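PDB 5UUJ: AlkZ from Streptomyces sahachiroi, which is a helix-rich protein of the AlkZ-like DNA glycosylase family, a member of the broad helix-turn-helix clan. Local coordinates for residues A[38-41]-A[47-50]; A[281-286]-A[359-364]; A[289-294]-A[315-320]; A[308-313]-A[328-333]. All blocks are in the same frame, centred on the assembly; numbering follows the deposited sequence.

Contact 1 of 4, residues A[38-41]-A[47-50]; sequences CGVQ and VAEL
Gln41 and Ala48 bring the two backbones closest, their CA atoms 6.3 Å apart where the end of strand 40-41 faces the first turns of helix 45-53. No hydrogen bond links the segments; the meeting point is the single methyl of Ala48, which points at the strand and touches it twice. Its CB lies 3.6 Å from the carbonyl O of Gln41 and 4.2 Å from CG1 of Val40, one contact with main chain and the other with a side chain. Val40 offers CG1 because this branch is anti to the backbone N (chi1 174°). Five residues, the last two already helical, join the segments, folding the helix back beside the short strand that precedes it. The strand is an outer member of a three-stranded antiparallel sheet and pairs there through the backbone of Val40 with Leu85. Ahead of it, Cys38 closes the preceding helix in a Schellman motif. The Gln41 side chain makes no close contact with the helix; its OE1 accepts a hydrogen bond from NH2 of Arg80. On the far side of helix 45-53, Glu49 turns away from the strand to form a salt bridge with Arg61.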
# COMPACT_ATOMS: atom_id res chain seq x y z
N CYS A 38 4.25 5.03 -1.65
CA CYS A 38 3.04 5.02 -2.48
C CYS A 38 1.87 4.40 -1.73
O CYS A 38 1.13 3.59 -2.27
CB CYS A 38 3.28 4.26 -3.79
SG CYS A 38 4.75 4.79 -4.70
N GLY A 39 1.73 4.80 -0.47
CA GLY A 39 0.70 4.28 0.40
C GLY A 39 1.19 3.14 1.27
O GLY A 39 2.22 2.53 1.00
N VAL A 40 0.44 2.88 2.34
CA VAL A 40 0.70 1.76 3.23
C VAL A 40 -0.63 1.06 3.49
O VAL A 40 -1.61 1.71 3.85
CB VAL A 40 1.33 2.22 4.57
CG1 VAL A 40 1.46 1.04 5.54
CG2 VAL A 40 2.68 2.87 4.33
N GLN A 41 -0.66 -0.26 3.30
CA GLN A 41 -1.87 -1.03 3.57
C GLN A 41 -2.22 -0.90 5.04
O GLN A 41 -1.37 -1.11 5.90
CB GLN A 41 -1.70 -2.50 3.17
CG GLN A 41 -2.48 -2.87 1.91
CD GLN A 41 -2.87 -4.35 1.82
OE1 GLN A 41 -2.91 -4.91 0.72
NE2 GLN A 41 -3.19 -4.97 2.95
N VAL A 47 -0.61 -3.13 12.18
CA VAL A 47 0.42 -3.49 11.21
C VAL A 47 0.91 -2.26 10.44
O VAL A 47 2.10 -2.14 10.15
CB VAL A 47 -0.11 -4.56 10.24
CG1 VAL A 47 0.84 -4.75 9.07
CG2 VAL A 47 -0.31 -5.87 10.97
N ALA A 48 -0.00 -1.34 10.13
CA ALA A 48 0.37 -0.11 9.43
C ALA A 48 1.26 0.76 10.30
O ALA A 48 2.22 1.36 9.82
CB ALA A 48 -0.87 0.65 9.01
N GLU A 49 0.93 0.83 11.59
CA GLU A 49 1.73 1.58 12.55
C GLU A 49 3.15 1.04 12.62
O GLU A 49 4.12 1.80 12.63
CB GLU A 49 1.10 1.51 13.94
CG GLU A 49 -0.26 2.19 14.06
CD GLU A 49 -0.87 1.99 15.43
OE1 GLU A 49 -1.28 2.99 16.05
OE2 GLU A 49 -0.95 0.83 15.88
N LEU A 50 3.26 -0.29 12.67
CA LEU A 50 4.55 -0.95 12.82
C LEU A 50 5.45 -0.69 11.62
O LEU A 50 6.64 -0.41 11.78
CB LEU A 50 4.35 -2.46 13.00
CG LEU A 50 5.62 -3.30 13.20
CD1 LEU A 50 6.31 -2.93 14.50
CD2 LEU A 50 5.28 -4.78 13.16

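Contact 2 of 4, residues A[281-286]-A[359-364]; sequences IRLLGG and AHVARA
His360 reaches across from helix 351-365 to the guanidinium group of Arg282, the ring and guanidinium planes standing 86° apart. NH2 of Arg282 comes within 3.4 Å of His360 NE2 and 3.6 Å of His360 CD2, but the angle is too poor for a hydrogen bond. Both nitrogens turn instead to the carbonyl O of Leu54, which pairs with NE2 of His360 and more weakly with NH2 of Arg282, so the two groups share one acceptor. Arg282 gets there by a bend at chi2 (72°) that swings its end toward the helix, while its NH1 forms a salt bridge with Glu23. A turn before His360 on the helix, Glu357 accepts a hydrogen bond from the backbone N of Leu283. One residue after the histidine, Val361 faces the strand and makes the apolar half of the contact: its CG2 branch packs 4.1 Å from CB of Leu283, near the root of the leucine, with CD1 of Leu283 a little farther off. Ala364, almost a turn later, bonds through its N to the carbonyl O of His360 (3.1 Å) and lays its methyl on helix 45-53, against Leu50 and Ala53. The arrangement is that of a helix packed against a mixed beta-sheet, here beside strand 281-284, an outermost strand of five.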
# COMPACT_ATOMS: atom_id res chain seq x y z
N ILE A 281 20.49 -8.21 7.70
CA ILE A 281 19.18 -8.73 8.10
C ILE A 281 18.21 -7.59 8.37
O ILE A 281 18.59 -6.55 8.92
CB ILE A 281 19.28 -9.61 9.36
CG1 ILE A 281 20.31 -10.73 9.16
CG2 ILE A 281 17.92 -10.20 9.73
CD1 ILE A 281 19.99 -11.67 8.02
N ARG A 282 16.96 -7.80 8.00
CA ARG A 282 15.90 -6.85 8.29
C ARG A 282 14.63 -7.62 8.68
O ARG A 282 14.26 -8.58 8.02
CB ARG A 282 15.64 -5.94 7.09
CG ARG A 282 14.81 -4.70 7.38
CD ARG A 282 15.57 -3.66 8.19
NE ARG A 282 14.65 -2.89 9.02
CZ ARG A 282 14.69 -1.57 9.22
NH1 ARG A 282 15.62 -0.82 8.65
NH2 ARG A 282 13.78 -1.00 9.99
N LEU A 283 14.00 -7.20 9.78
CA LEU A 283 12.74 -7.79 10.21
C LEU A 283 11.60 -6.83 9.92
O LEU A 283 11.48 -5.78 10.54
CB LEU A 283 12.77 -8.12 11.71
CG LEU A 283 13.72 -9.23 12.17
CD1 LEU A 283 13.56 -9.47 13.66
CD2 LEU A 283 13.49 -10.51 11.40
N LEU A 284 10.76 -7.21 8.96
CA LEU A 284 9.64 -6.38 8.54
C LEU A 284 8.33 -6.94 9.09
O LEU A 284 8.15 -8.15 9.19
CB LEU A 284 9.58 -6.31 7.01
CG LEU A 284 10.88 -5.89 6.32
CD1 LEU A 284 10.72 -5.94 4.81
CD2 LEU A 284 11.32 -4.50 6.77
N GLY A 285 7.41 -6.04 9.44
CA GLY A 285 6.10 -6.44 9.91
C GLY A 285 5.28 -7.07 8.80
O GLY A 285 5.74 -7.18 7.67
N GLY A 286 4.07 -7.50 9.13
CA GLY A 286 3.19 -8.09 8.15
C GLY A 286 2.76 -7.09 7.10
O GLY A 286 2.84 -5.88 7.33
N ALA A 359 15.43 -5.79 18.96
CA ALA A 359 15.43 -4.61 19.81
C ALA A 359 14.78 -3.43 19.10
O ALA A 359 14.11 -2.60 19.72
CB ALA A 359 16.83 -4.26 20.24
N HIS A 360 14.98 -3.36 17.79
CA HIS A 360 14.37 -2.33 16.96
C HIS A 360 12.86 -2.56 16.87
O HIS A 360 12.07 -1.63 16.98
CB HIS A 360 15.00 -2.33 15.57
CG HIS A 360 14.59 -1.18 14.71
ND1 HIS A 360 14.96 0.12 14.98
CD2 HIS A 360 13.86 -1.13 13.57
CE1 HIS A 360 14.46 0.92 14.05
NE2 HIS A 360 13.79 0.18 13.19
N VAL A 361 12.47 -3.82 16.70
CA VAL A 361 11.06 -4.20 16.65
C VAL A 361 10.40 -3.97 18.01
O VAL A 361 9.24 -3.56 18.08
CB VAL A 361 10.89 -5.68 16.23
CG1 VAL A 361 9.44 -6.14 16.39
CG2 VAL A 361 11.34 -5.87 14.79
N ALA A 362 11.15 -4.23 19.08
CA ALA A 362 10.63 -4.04 20.43
C ALA A 362 10.25 -2.58 20.65
O ALA A 362 9.17 -2.27 21.16
CB ALA A 362 11.66 -4.48 21.46
N ARG A 363 11.14 -1.67 20.25
CA ARG A 363 10.90 -0.24 20.40
C ARG A 363 9.72 0.19 19.53
O ARG A 363 8.90 1.02 19.95
CB ARG A 363 12.16 0.54 20.02
CG ARG A 363 12.09 2.04 20.30
CD ARG A 363 12.12 2.36 21.80
NE ARG A 363 10.81 2.21 22.43
CZ ARG A 363 9.85 3.14 22.41
NH1 ARG A 363 10.04 4.29 21.78
NH2 ARG A 363 8.70 2.91 23.02
N ALA A 364 9.62 -0.39 18.34
CA ALA A 364 8.52 -0.09 17.43
C ALA A 364 7.20 -0.66 17.93
O ALA A 364 6.14 -0.25 17.47
CB ALA A 364 8.83 -0.62 16.04

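Contact 3 of 4, residues A[289-294]-A[315-320]; sequences QYLLGP and GWISPV
Leu291 points from helix 289-292 at Ile317 and Val320, and its tip does the touching. Its CB is still 5.1 Å from the nearest atom of the other segment, CG2 of Ile317, and CG comes no closer than 4.7 Å, to CG2 of Val320. At CG the chain divides, and CD1 alone reaches both partners: it lies 3.9 Å from Val320 CG1 and 4.1 Å from Ile317 CG2. The other methyl, CD2, turns away from both. With Val320 the approach is tip to tip, the valine presenting the branch that is anti to its own carbonyl carbon; with Ile317 the two side chains pass at a slant. Ile317 divides its branches between neighbouring leucines, because CG2 meets Leu291 while CG1 lies 4.3 Å from CD2 of Leu292. The first torsion of Leu291, -113°, is well away from a staggered value, which may reflect some strain in this buried leucine. The contact is wholly apolar, and backbone bonds outside it hold the partner segment: Ile317 pairs with Phe287, Ser318 with Val310 and Val320 with Leu284. Helix 289-292 thus rests on the run leading into strand 320-323, while its Tyr290 packs on Phe13 and Met17 of helix 9-19.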
# COMPACT_ATOMS: atom_id res chain seq x y z
N GLN A 289 5.21 -3.07 2.62
CA GLN A 289 5.33 -2.55 1.27
C GLN A 289 6.57 -3.05 0.54
O GLN A 289 6.58 -3.11 -0.69
CB GLN A 289 5.34 -1.02 1.31
CG GLN A 289 3.98 -0.40 1.62
CD GLN A 289 2.93 -0.71 0.56
OE1 GLN A 289 2.97 -0.16 -0.54
NE2 GLN A 289 2.00 -1.59 0.89
N TYR A 290 7.62 -3.41 1.27
CA TYR A 290 8.82 -3.95 0.63
C TYR A 290 8.44 -5.19 -0.18
O TYR A 290 9.01 -5.46 -1.24
CB TYR A 290 9.90 -4.30 1.66
CG TYR A 290 11.14 -4.88 1.01
CD1 TYR A 290 12.08 -4.04 0.41
CD2 TYR A 290 11.35 -6.25 0.95
CE1 TYR A 290 13.21 -4.57 -0.21
CE2 TYR A 290 12.47 -6.77 0.34
CZ TYR A 290 13.40 -5.93 -0.24
OH TYR A 290 14.51 -6.45 -0.85
N LEU A 291 7.47 -5.94 0.34
CA LEU A 291 6.96 -7.13 -0.32
C LEU A 291 5.88 -6.80 -1.34
O LEU A 291 5.90 -7.30 -2.47
CB LEU A 291 6.38 -8.10 0.71
CG LEU A 291 7.08 -9.44 0.93
CD1 LEU A 291 6.31 -10.24 1.96
CD2 LEU A 291 7.21 -10.22 -0.36
N LEU A 292 4.92 -5.97 -0.94
CA LEU A 292 3.72 -5.74 -1.73
C LEU A 292 3.99 -4.87 -2.96
O LEU A 292 3.23 -4.91 -3.93
CB LEU A 292 2.63 -5.10 -0.88
CG LEU A 292 2.10 -5.92 0.30
CD1 LEU A 292 0.92 -5.21 0.93
CD2 LEU A 292 1.72 -7.34 -0.11
N GLY A 293 5.06 -4.09 -2.92
CA GLY A 293 5.44 -3.28 -4.06
C GLY A 293 5.69 -4.15 -5.28
O GLY A 293 4.92 -4.12 -6.24
N PRO A 294 6.76 -4.95 -5.24
CA PRO A 294 7.05 -5.88 -6.33
C PRO A 294 6.05 -7.04 -6.40
O PRO A 294 5.91 -7.67 -7.45
CB PRO A 294 8.46 -6.41 -6.00
CG PRO A 294 9.01 -5.45 -5.00
CD PRO A 294 7.84 -4.94 -4.23
N GLY A 315 -5.84 -13.79 2.56
CA GLY A 315 -4.94 -12.70 2.22
C GLY A 315 -3.97 -12.30 3.32
O GLY A 315 -3.47 -11.18 3.33
N TRP A 316 -3.70 -13.22 4.25
CA TRP A 316 -2.71 -12.96 5.30
C TRP A 316 -1.31 -12.89 4.71
O TRP A 316 -0.86 -13.81 4.03
CB TRP A 316 -2.76 -14.04 6.39
CG TRP A 316 -1.72 -13.84 7.49
CD1 TRP A 316 -0.49 -14.43 7.57
CD2 TRP A 316 -1.83 -13.00 8.65
NE1 TRP A 316 0.17 -14.02 8.70
CE2 TRP A 316 -0.63 -13.14 9.38
CE3 TRP A 316 -2.83 -12.16 9.14
CZ2 TRP A 316 -0.41 -12.46 10.58
CZ3 TRP A 316 -2.60 -11.48 10.33
CH2 TRP A 316 -1.40 -11.63 11.03
N ILE A 317 -0.62 -11.77 4.95
CA ILE A 317 0.77 -11.61 4.55
C ILE A 317 1.62 -11.54 5.81
O ILE A 317 1.53 -10.58 6.57
CB ILE A 317 0.99 -10.34 3.70
CG1 ILE A 317 -0.00 -10.28 2.53
CG2 ILE A 317 2.43 -10.28 3.18
CD1 ILE A 317 0.15 -11.38 1.51
N SER A 318 2.43 -12.57 6.04
CA SER A 318 3.16 -12.71 7.30
C SER A 318 4.28 -11.68 7.43
O SER A 318 4.78 -11.16 6.43
CB SER A 318 3.76 -14.11 7.43
OG SER A 318 2.77 -15.11 7.29
N PRO A 319 4.69 -11.39 8.68
CA PRO A 319 5.96 -10.68 8.86
C PRO A 319 7.09 -11.52 8.29
O PRO A 319 7.01 -12.75 8.37
CB PRO A 319 6.07 -10.53 10.38
CG PRO A 319 4.67 -10.69 10.90
CD PRO A 319 4.01 -11.65 9.96
N VAL A 320 8.12 -10.89 7.74
CA VAL A 320 9.17 -11.64 7.05
C VAL A 320 10.57 -11.28 7.53
O VAL A 320 10.83 -10.16 7.98
CB VAL A 320 9.11 -11.42 5.52
CG1 VAL A 320 7.89 -12.12 4.94
CG2 VAL A 320 9.11 -9.93 5.18

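Contact 4 of 4, residues A[308-313]-A[328-333]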
# COMPACT_ATOMS: atom_id res chain seq x y z
N SER A 308 3.73 -20.07 0.23
CA SER A 308 2.56 -20.38 1.05
C SER A 308 2.82 -20.12 2.54
O SER A 308 1.88 -19.97 3.31
CB SER A 308 2.14 -21.83 0.85
OG SER A 308 3.15 -22.72 1.28
N ALA A 309 4.09 -20.06 2.93
CA ALA A 309 4.45 -19.76 4.31
C ALA A 309 4.30 -18.27 4.61
O ALA A 309 4.12 -17.87 5.76
CB ALA A 309 5.87 -20.21 4.60
N VAL A 310 4.37 -17.45 3.56
CA VAL A 310 4.25 -16.00 3.70
C VAL A 310 2.84 -15.52 3.38
O VAL A 310 2.20 -14.87 4.21
CB VAL A 310 5.25 -15.27 2.77
CG1 VAL A 310 5.14 -13.76 2.94
CG2 VAL A 310 6.67 -15.73 3.06
N SER A 311 2.37 -15.85 2.18
CA SER A 311 1.04 -15.45 1.73
C SER A 311 0.05 -16.59 1.94
O SER A 311 0.05 -17.56 1.18
CB SER A 311 1.09 -15.03 0.25
OG SER A 311 -0.19 -14.64 -0.22
N ARG A 312 -0.78 -16.47 2.97
CA ARG A 312 -1.69 -17.54 3.36
C ARG A 312 -3.16 -17.18 3.07
O ARG A 312 -3.43 -16.22 2.36
CB ARG A 312 -1.50 -17.87 4.85
CG ARG A 312 -0.23 -18.68 5.12
CD ARG A 312 -0.13 -19.11 6.58
NE ARG A 312 0.48 -20.43 6.71
CZ ARG A 312 1.74 -20.67 7.09
NH1 ARG A 312 2.56 -19.67 7.40
NH2 ARG A 312 2.17 -21.92 7.16
N ALA A 313 -4.09 -17.97 3.60
CA ALA A 313 -5.51 -17.82 3.30
C ALA A 313 -6.08 -16.50 3.80
O ALA A 313 -5.56 -15.90 4.74
CB ALA A 313 -6.29 -18.99 3.88
N VAL A 328 13.70 -14.89 3.61
CA VAL A 328 14.30 -16.17 3.97
C VAL A 328 13.60 -16.82 5.17
O VAL A 328 14.07 -17.83 5.70
CB VAL A 328 15.80 -16.01 4.31
CG1 VAL A 328 16.59 -15.64 3.07
CG2 VAL A 328 15.99 -14.97 5.41
N GLY A 329 12.47 -16.25 5.58
CA GLY A 329 11.70 -16.79 6.68
C GLY A 329 10.60 -15.85 7.13
O GLY A 329 10.41 -14.78 6.56
N VAL A 330 9.87 -16.27 8.16
CA VAL A 330 8.82 -15.45 8.77
C VAL A 330 9.06 -15.34 10.27
O VAL A 330 9.89 -16.06 10.83
CB VAL A 330 7.42 -16.04 8.53
CG1 VAL A 330 7.10 -16.08 7.04
CG2 VAL A 330 7.30 -17.43 9.16
N TRP A 331 8.33 -14.44 10.92
CA TRP A 331 8.42 -14.30 12.36
C TRP A 331 7.09 -13.85 12.95
O TRP A 331 6.19 -13.41 12.24
CB TRP A 331 9.53 -13.33 12.76
CG TRP A 331 9.39 -11.92 12.24
CD1 TRP A 331 9.76 -11.45 11.01
CD2 TRP A 331 8.85 -10.79 12.94
NE1 TRP A 331 9.49 -10.11 10.90
CE2 TRP A 331 8.93 -9.67 12.08
CE3 TRP A 331 8.32 -10.61 14.22
CZ2 TRP A 331 8.49 -8.40 12.45
CZ3 TRP A 331 7.88 -9.35 14.59
CH2 TRP A 331 7.97 -8.26 13.71
N GLU A 332 6.99 -13.97 14.27
CA GLU A 332 5.75 -13.74 14.98
C GLU A 332 6.08 -13.43 16.44
O GLU A 332 7.00 -14.01 17.00
CB GLU A 332 4.85 -14.97 14.87
CG GLU A 332 3.52 -14.87 15.59
CD GLU A 332 2.74 -16.17 15.52
OE1 GLU A 332 3.18 -17.08 14.79
OE2 GLU A 332 1.70 -16.29 16.20
N ILE A 333 5.34 -12.50 17.04
CA ILE A 333 5.50 -12.23 18.46
C ILE A 333 4.59 -13.17 19.25
O ILE A 333 3.37 -13.09 19.16
CB ILE A 333 5.18 -10.76 18.79
CG1 ILE A 333 6.21 -9.86 18.10
CG2 ILE A 333 5.21 -10.54 20.30
CD1 ILE A 333 6.01 -8.37 18.34
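Val330, with chi1 at -62°, and Val310, with chi1 at -179°, each meet the other through the methyl that is anti to its own carbonyl carbon: CG1 in Val330, CG2 in Val310. These two branches come to 4.0 Å. The same CG1 of Val330 lies 3.7 Å from the carbonyl O of Ala309, so one methyl fills the angle between a main-chain oxygen and the neighbouring side chain. CB of Ala309 also faces the strand, though it stays 5.0 Å from CG1 of Val330. At their closest the backbones run 6.8 Å apart, from CA of Val310 to CA of Val330, and no hydrogen bond spans the gap. The short, weakly bonded helix 307-310 here lies against one face of the five-stranded mixed sheet, on strand 326-334, where Val330 pairs through its backbone with Thr341 of the next strand. Trp331, the following residue, is directed to the other face and packs there on Val361 of helix 351-365. Ser318 OG bonds to the carbonyl O of Val310 and weakly to that of Ala309. Val310 itself is buried and also touches Val320, Leu302 and Phe343, whereas Val330 remains partly exposed. Toward solvent, the guanidinium group of Arg312 folds back over its own segment, one face 3.7 Å from the carbonyl O of Ser308, which sits above its plane toward the rim.

Overall arrangement
Contacts 1, 2 and 3 are buried, whereas contact 4 is only partly so and lies toward the surface. Contacts 2 and 4 reach the same five-stranded sheet, and Trp331, beside the valine pair of contact 4, packs on Leu283 of contact 2. Contact 3, about 10 Å from the centre of the chain, is tied by backbone pairing to strand 281-284 of contact 2 and to segment 308-313 of contact 4. Contact 1 belongs to the separate three-stranded sheet, yet Leu50 of its helix meets Gly285. Contact 3 is purely apolar, contacts 1 and 4 also set a methyl against a main-chain oxygen, and contact 2 adds a polar meeting of arginine and histidine.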